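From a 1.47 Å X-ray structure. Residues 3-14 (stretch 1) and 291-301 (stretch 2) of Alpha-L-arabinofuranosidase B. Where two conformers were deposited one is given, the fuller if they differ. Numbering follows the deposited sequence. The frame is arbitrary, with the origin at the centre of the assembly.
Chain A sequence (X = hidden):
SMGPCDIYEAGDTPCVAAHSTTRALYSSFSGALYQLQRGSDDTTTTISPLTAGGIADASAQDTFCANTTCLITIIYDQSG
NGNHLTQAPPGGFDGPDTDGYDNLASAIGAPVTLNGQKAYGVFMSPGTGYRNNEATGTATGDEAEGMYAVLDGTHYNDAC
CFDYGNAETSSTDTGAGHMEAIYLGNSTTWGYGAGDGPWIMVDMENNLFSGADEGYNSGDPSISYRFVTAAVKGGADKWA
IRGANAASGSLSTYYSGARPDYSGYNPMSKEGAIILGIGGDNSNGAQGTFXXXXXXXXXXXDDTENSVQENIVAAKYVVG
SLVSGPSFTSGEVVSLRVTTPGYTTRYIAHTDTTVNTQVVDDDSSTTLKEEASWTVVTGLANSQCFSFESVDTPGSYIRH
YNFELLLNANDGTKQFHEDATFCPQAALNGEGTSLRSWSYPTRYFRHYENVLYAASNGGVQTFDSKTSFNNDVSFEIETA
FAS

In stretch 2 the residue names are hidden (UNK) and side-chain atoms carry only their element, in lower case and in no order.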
ATOM      1  N   GLY A   3      -1.569  17.733 -17.906  1.00 19.98           N
ATOM      2  CA  GLY A   3      -1.425  16.550 -17.054  1.00 18.80           C
ATOM      3  C   GLY A   3      -1.736  15.281 -17.838  1.00 16.12           C
ATOM      4  O   GLY A   3      -2.226  15.339 -18.965  1.00 16.73           O
ATOM      5  N   PRO A   4      -1.562  14.092 -17.211  1.00 16.43           N
ATOM      6  CA  PRO A   4      -1.816  12.839 -17.918  1.00 16.99           C
ATOM      7  C   PRO A   4      -3.178  12.802 -18.593  1.00 16.59           C
ATOM      8  O   PRO A   4      -3.287  12.347 -19.742  1.00 16.65           O
ATOM      9  CB  PRO A   4      -1.685  11.800 -16.802  1.00 15.86           C
ATOM     10  CG  PRO A   4      -0.650  12.410 -15.899  1.00 17.31           C
ATOM     11  CD  PRO A   4      -1.012  13.887 -15.870  1.00 16.60           C
ATOM     12  N   CYS A   5      -4.245  13.247 -17.923  1.00 15.80           N
ATOM     13  CA  CYS A   5      -5.600  13.141 -18.525  1.00 15.97           C
ATOM     14  C   CYS A   5      -5.794  14.186 -19.634  1.00 16.76           C
ATOM     15  O   CYS A   5      -6.575  13.909 -20.541  1.00 17.37           O
ATOM     16  CB  CYS A   5      -6.708  13.258 -17.496  1.00 16.37           C
ATOM     17  SG  CYS A   5      -6.700  11.733 -16.461  1.00 20.30           S
ATOM     18  N   ASP A   6      -5.058  15.292 -19.603  1.00 16.21           N
ATOM     19  CA  ASP A   6      -5.125  16.228 -20.747  1.00 16.47           C
ATOM     20  C   ASP A   6      -4.488  15.566 -21.969  1.00 17.15           C
ATOM     21  O   ASP A   6      -5.000  15.780 -23.068  1.00 18.41           O
ATOM     22  CB  ASP A   6      -4.414  17.525 -20.391  1.00 17.08           C
ATOM     23  CG  ASP A   6      -5.014  18.217 -19.173  1.00 18.18           C
ATOM     24  OD1 ASP A   6      -6.243  18.477 -19.184  1.00 20.97           O
ATOM     25  OD2 ASP A   6      -4.229  18.457 -18.255  1.00 18.37           O
ATOM     26  N   ILE A   7      -3.399  14.831 -21.742  1.00 17.83           N
ATOM     27  CA  ILE A   7      -2.672  14.108 -22.818  1.00 17.04           C
ATOM     28  C   ILE A   7      -3.582  13.038 -23.390  1.00 18.29           C
ATOM     29  O   ILE A   7      -3.729  12.938 -24.627  1.00 18.33           O
ATOM     30  CB  ILE A   7      -1.353  13.568 -22.296  1.00 17.50           C
ATOM     31  CG1 ILE A   7      -0.450  14.723 -21.877  1.00 18.32           C
ATOM     32  CG2 ILE A   7      -0.662  12.655 -23.296  1.00 18.50           C
ATOM     33  CD1 ILE A   7       0.688  14.376 -21.013  1.00 18.48           C
ATOM     34  N   TYR A   8      -4.239  12.235 -22.546  1.00 16.81           N
ATOM     35  CA  TYR A   8      -5.149  11.193 -23.028  1.00 17.21           C
ATOM     36  C   TYR A   8      -6.300  11.834 -23.812  1.00 19.09           C
ATOM     37  O   TYR A   8      -6.679  11.311 -24.882  1.00 18.49           O
ATOM     38  CB  TYR A   8      -5.701  10.332 -21.892  1.00 17.15           C
ATOM     39  CG  TYR A   8      -4.773   9.247 -21.430  1.00 16.31           C
ATOM     40  CD1 TYR A   8      -4.463   8.180 -22.247  1.00 15.53           C
ATOM     41  CD2 TYR A   8      -4.228   9.231 -20.148  1.00 15.70           C
ATOM     42  CE1 TYR A   8      -3.656   7.135 -21.807  1.00 16.99           C
ATOM     43  CE2 TYR A   8      -3.411   8.186 -19.695  1.00 15.68           C
ATOM     44  CZ  TYR A   8      -3.122   7.136 -20.528  1.00 17.10           C
ATOM     45  OH  TYR A   8      -2.370   6.100 -20.044  1.00 16.97           O
ATOM     46  N   GLU A   9      -6.821  12.968 -23.346  1.00 18.87           N
ATOM     47  CA  GLU A   9      -7.933  13.645 -24.045  1.00 20.49           C
ATOM     48  C   GLU A   9      -7.438  14.091 -25.428  1.00 21.03           C
ATOM     49  O   GLU A   9      -8.220  13.922 -26.415  1.00 21.37           O
ATOM     50  CB  GLU A   9      -8.384  14.835 -23.221  1.00 23.36           C
ATOM     51  CG  GLU A   9      -9.270  15.805 -23.986  1.00 29.52           C
ATOM     52  CD  GLU A   9     -10.579  15.243 -24.444  1.00 40.33           C
ATOM     53  OE1 GLU A   9     -11.220  14.525 -23.633  1.00 41.40           O
ATOM     54  OE2 GLU A   9     -11.027  15.667 -25.557  1.00 46.73           O
ATOM     55  N   ALA A  10      -6.237  14.625 -25.524  1.00 20.02           N
ATOM     56  CA  ALA A  10      -5.673  15.136 -26.803  1.00 21.67           C
ATOM     57  C   ALA A  10      -5.495  13.966 -27.777  1.00 24.90           C
ATOM     58  O   ALA A  10      -5.515  14.192 -28.990  1.00 24.84           O
ATOM     59  CB  ALA A  10      -4.373  15.833 -26.582  1.00 23.66           C
ATOM     60  N   GLY A  11      -5.316  12.743 -27.288  1.00 21.40           N
ATOM     61  CA  GLY A  11      -5.191  11.544 -28.131  1.00 23.65           C
ATOM     62  C   GLY A  11      -6.521  10.939 -28.477  1.00 22.23           C
ATOM     63  O   GLY A  11      -6.525   9.834 -29.063  1.00 26.75           O
ATOM     64  N   ASP A  12      -7.630  11.556 -28.078  1.00 21.90           N
ATOM     65  CA  ASP A  12      -9.025  11.128 -28.331  1.00 23.66           C
ATOM     66  C   ASP A  12      -9.288   9.783 -27.650  1.00 23.19           C
ATOM     67  O   ASP A  12     -10.186   9.047 -28.061  1.00 22.31           O
ATOM     68  CB  ASP A  12      -9.284  10.995 -29.846  1.00 31.62           C
ATOM     69  CG  ASP A  12      -9.256  12.332 -30.565  1.00 40.68           C
ATOM     70  OD1 ASP A  12      -9.756  13.299 -29.984  1.00 49.89           O
ATOM     71  OD2 ASP A  12      -8.710  12.395 -31.709  1.00 59.61           O
ATOM     72  N   THR A  13      -8.619   9.532 -26.514  1.00 20.20           N
ATOM     73  CA  THR A  13      -8.873   8.352 -25.652  1.00 18.98           C
ATOM     74  C   THR A  13      -8.944   8.889 -24.228  1.00 20.39           C
ATOM     75  O   THR A  13      -8.019   8.681 -23.432  1.00 18.66           O
ATOM     76  CB  THR A  13      -7.798   7.272 -25.820  1.00 21.47           C
ATOM     77  OG1 THR A  13      -6.492   7.805 -25.518  1.00 20.71           O
ATOM     78  CG2 THR A  13      -7.797   6.721 -27.233  1.00 21.51           C
ATOM     79  N   PRO A  14     -10.008   9.635 -23.867  1.00 21.23           N
ATOM     80  CA  PRO A  14     -10.009  10.434 -22.634  1.00 19.92           C
ATOM     81  C   PRO A  14     -10.156   9.552 -21.387  1.00 18.27           C
ATOM     82  O   PRO A  14     -10.704   8.450 -21.394  1.00 17.73           O
ATOM     83  CB  PRO A  14     -11.260  11.300 -22.756  1.00 21.61           C
ATOM     84  CG  PRO A  14     -12.171  10.432 -23.603  1.00 22.48           C
ATOM     85  CD  PRO A  14     -11.253   9.829 -24.636  1.00 21.63           C
ATOM     86  N   UNK A 291       0.183   5.153  -6.330  1.00 14.13           N
ATOM     87  CA  UNK A 291       0.387   6.623  -6.221  1.00 13.56           C
ATOM     88  C   UNK A 291      -0.605   7.382  -7.119  1.00 14.33           C
ATOM     89  O   UNK A 291      -1.107   8.448  -6.716  1.00 14.66           O
ATOM     90  c   UNK A 291       4.745   5.229  -3.946  1.00 14.69           C
ATOM     91  o   UNK A 291       5.696   4.695  -3.109  1.00 15.81           O
ATOM     92  c   UNK A 291       1.833   6.953  -6.621  1.00 12.96           C
ATOM     93  c   UNK A 291       4.545   4.733  -5.202  1.00 14.04           C
ATOM     94  c   UNK A 291       3.052   6.846  -4.392  1.00 13.43           C
ATOM     95  c   UNK A 291       3.988   6.301  -3.530  1.00 13.97           C
ATOM     96  c   UNK A 291       3.625   5.283  -6.058  1.00 14.27           C
ATOM     97  c   UNK A 291       2.846   6.358  -5.671  1.00 13.46           C
ATOM     98  N   UNK A 292      -0.791   6.947  -8.356  1.00 13.39           N
ATOM     99  CA  UNK A 292      -1.684   7.595  -9.318  1.00 13.52           C
ATOM    100  C   UNK A 292      -2.070   6.585 -10.389  1.00 14.32           C
ATOM    101  O   UNK A 292      -1.308   5.625 -10.613  1.00 13.98           O
ATOM    102  c   UNK A 292      -1.041   8.837  -9.966  1.00 13.50           C
ATOM    103  c   UNK A 292       0.837   9.792 -11.396  1.00 14.97           C
ATOM    104  o   UNK A 292       0.632  10.026 -12.600  1.00 13.94           O
ATOM    105  o   UNK A 292       1.426  10.550 -10.619  1.00 14.57           O
ATOM    106  c   UNK A 292       0.215   8.545 -10.778  1.00 13.90           C
ATOM    107  N   UNK A 293      -3.188   6.825 -11.031  1.00 13.92           N
ATOM    108  CA  UNK A 293      -3.566   5.968 -12.153  1.00 13.80           C
ATOM    109  C   UNK A 293      -4.860   6.456 -12.761  1.00 13.77           C
ATOM    110  O   UNK A 293      -5.583   7.254 -12.158  1.00 14.23           O
ATOM    111  N   UNK A 294      -5.135   5.926 -13.947  1.00 13.53           N
ATOM    112  CA  UNK A 294      -6.352   6.283 -14.684  1.00 13.70           C
ATOM    113  C   UNK A 294      -6.880   5.065 -15.426  1.00 14.66           C
ATOM    114  O   UNK A 294      -6.130   4.127 -15.693  1.00 15.91           O
ATOM    115  c   UNK A 294      -5.452   8.658 -15.071  1.00 14.81           C
ATOM    116  c   UNK A 294      -5.470   6.967 -16.933  1.00 15.07           C
ATOM    117  c   UNK A 294      -6.148   7.435 -15.655  1.00 14.16           C
ATOM    118  N   UNK A 295      -8.133   5.208 -15.875  1.00 15.04           N
ATOM    119  CA  UNK A 295      -8.737   4.337 -16.910  1.00 15.09           C
ATOM    120  C   UNK A 295      -9.314   5.260 -17.968  1.00 16.52           C
ATOM    121  O   UNK A 295      -9.785   6.365 -17.648  1.00 15.74           O
ATOM    122  c   UNK A 295     -11.353   0.635 -15.832  1.00 19.62           C
ATOM    123  c   UNK A 295      -9.844   3.439 -16.355  1.00 15.91           C
ATOM    124  s   UNK A 295     -10.625   1.571 -14.473  1.00 17.76           S
ATOM    125  c   UNK A 295      -9.286   2.452 -15.338  1.00 15.86           C
ATOM    126  N   UNK A 296      -9.196   4.831 -19.217  1.00 16.49           N
ATOM    127  CA  UNK A 296      -9.640   5.615 -20.387  1.00 17.02           C
ATOM    128  C   UNK A 296     -10.740   4.893 -21.147  1.00 17.57           C
ATOM    129  O   UNK A 296     -10.950   3.721 -20.977  1.00 17.90           O
ATOM    130  o   UNK A 296      -8.190   4.770 -22.105  1.00 17.82           O
ATOM    131  c   UNK A 296      -7.269   6.464 -20.659  1.00 17.18           C
ATOM    132  c   UNK A 296      -8.499   5.954 -21.348  1.00 16.79           C
ATOM    133  N   UNK A 297     -11.427   5.665 -21.981  1.00 19.00           N
ATOM    134  CA  UNK A 297     -12.297   5.126 -23.056  0.50 20.62           C
ATOM    135  C   UNK A 297     -11.493   5.146 -24.348  1.00 22.93           C
ATOM    136  O   UNK A 297     -10.928   6.160 -24.632  1.00 28.46           O
ATOM    137  o   UNK A 297     -14.270   5.669 -24.336  0.50 24.40           O
ATOM    138  c   UNK A 297     -13.559   5.959 -23.149  0.50 23.46           C
ATOM    139  N   UNK A 298     -11.476   4.080 -25.105  1.00 20.46           N
ATOM    140  CA  UNK A 298     -10.670   4.002 -26.315  1.00 20.35           C
ATOM    141  C   UNK A 298      -9.318   3.375 -26.021  1.00 21.32           C
ATOM    142  O   UNK A 298      -8.848   3.351 -24.869  1.00 23.23           O
ATOM    143  N   UNK A 299      -8.620   3.025 -27.077  1.00 20.63           N
ATOM    144  CA  UNK A 299      -7.350   2.305 -27.024  1.00 19.61           C
ATOM    145  C   UNK A 299      -6.221   3.287 -27.255  1.00 20.08           C
ATOM    146  O   UNK A 299      -6.043   3.787 -28.351  1.00 20.10           O
ATOM    147  c   UNK A 299      -4.131  -1.659 -28.006  1.00 21.95           C
ATOM    148  c   UNK A 299      -4.008  -0.507 -28.755  1.00 23.78           C
ATOM    149  o   UNK A 299      -3.188  -2.624 -27.948  1.00 23.60           O
ATOM    150  c   UNK A 299      -7.302   1.242 -28.129  1.00 20.78           C
ATOM    151  c   UNK A 299      -5.274  -1.843 -27.256  1.00 21.18           C
ATOM    152  c   UNK A 299      -6.177   0.267 -28.025  1.00 20.32           C
ATOM    153  c   UNK A 299      -5.027   0.434 -28.782  1.00 22.74           C
ATOM    154  c   UNK A 299      -6.282  -0.901 -27.301  1.00 20.00           C
ATOM    155  N   UNK A 300      -5.462   3.707 -26.207  1.00 18.00           N
ATOM    156  CA  UNK A 300      -4.505   4.793 -26.409  1.00 18.32           C
ATOM    157  C   UNK A 300      -3.371   4.388 -27.343  1.00 18.67           C
ATOM    158  O   UNK A 300      -2.939   3.233 -27.326  1.00 17.89           O
ATOM    159  c   UNK A 300      -3.902   5.012 -25.015  1.00 19.49           C
ATOM    160  c   UNK A 300      -5.542   3.289 -24.804  1.00 18.72           C
ATOM    161  c   UNK A 300      -4.964   4.497 -24.090  1.00 20.56           C
ATOM    162  N   UNK A 301      -2.943   5.361 -28.134  1.00 18.09           N
ATOM    163  CA  UNK A 301      -1.741   5.176 -28.979  1.00 17.87           C
ATOM    164  C   UNK A 301      -0.508   5.042 -28.088  1.00 16.60           C
ATOM    165  O   UNK A 301      -0.451   5.550 -26.966  1.00 17.15           O
ATOM    166  o   UNK A 301      -1.262   7.526 -29.312  1.00 19.72           O
ATOM    167  c   UNK A 301      -1.570   6.280 -29.952  1.00 18.76           C
TER
HETATM  168  O   HOH W   1      -4.463   7.975 -27.653  1.00 21.82           O

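Position 291 carries one carbon, then a ring of six carbons bearing an oxygen. The ring lies beyond reach of stretch 1, and the atoms spell Tyr 291. Position 292 has three carbons in a row, the third holding two oxygens, and its CB points toward stretch 1. One of those oxygens makes a loose approach to Pro 4, at the start of the helix. This is Glu 292, with OE2 4.3 Å from Pro 4 CG and both carboxylate oxygens satisfied elsewhere in the structure. Position 293 has no side-chain atoms and makes no contact: Gly 293.

Position 294 has one carbon carrying two more, and it points toward the helix. Such a short branched fork is Val 294. Its methyls work in two directions: CG1 packs on Cys 5 SG at 3.6 Å, while CG2 lies 3.7 Å from Tyr 8 CE2. One small branched residue thus touches two residues one helical turn apart.

Position 295 is an unbranched run of two carbons, a sulfur and a carbon. It points away, as the alternation of a strand requires, and is Met 295. At 296 one carbon carries an oxygen and a carbon, pointing toward stretch 1; the methyl sits over a face of the Tyr 8 ring, 15° off its normal. This is Thr 296, with CG2 3.8 Å from the ring centroid of Tyr 8, a CH-pi contact.

Position 297 has one carbon and one oxygen, and is Ser 297. Its backbone matters most here: Ser 297 N donates to Pro 14 O at 2.9 Å, with a nearly straight 162° angle. Ser 297 O faces Thr 13 CA at 3.2 Å, a CA-H...O contact, but it has no conventional partner in the model.

Position 298 has no side chain. A CB there would point toward stretch 1, about 3.0 Å from Thr 13 CG2, and positive phi (93°) with psi 167° would also jam it against the preceding carbonyl. Both counts call for Gly 298.

Position 299 again shows one carbon and a six-carbon ring with an oxygen, but it points away. This is Tyr 299, which meets stretch 1 through its backbone, with its O 3.6 Å from Thr 13 CG2. Position 300 has three carbons closing a ring onto its own N: Pro 300, whose CG rests 3.7 Å from Tyr 8 CE1. Position 301, one carbon and one oxygen, is Ser 301, N-cap of a following helix; its N donates to a water that also bonds Gly 11 O and Thr 13 OG1.

The contact works in two registers. Along the helix, Tyr 8 is the shared surface, met by Val 294, Thr 296 and Pro 300. Beyond the helix, a Schellman motif at Asp 12 turns the chain, and Thr 13 and Pro 14 run close to the backbone of 296 to 298. There one hydrogen bond and two CA-H...O contacts join the backbones, while glycine leaves room for the Thr 13 methyl.

Stretch 2 291-301: YEGVMTSGYPS
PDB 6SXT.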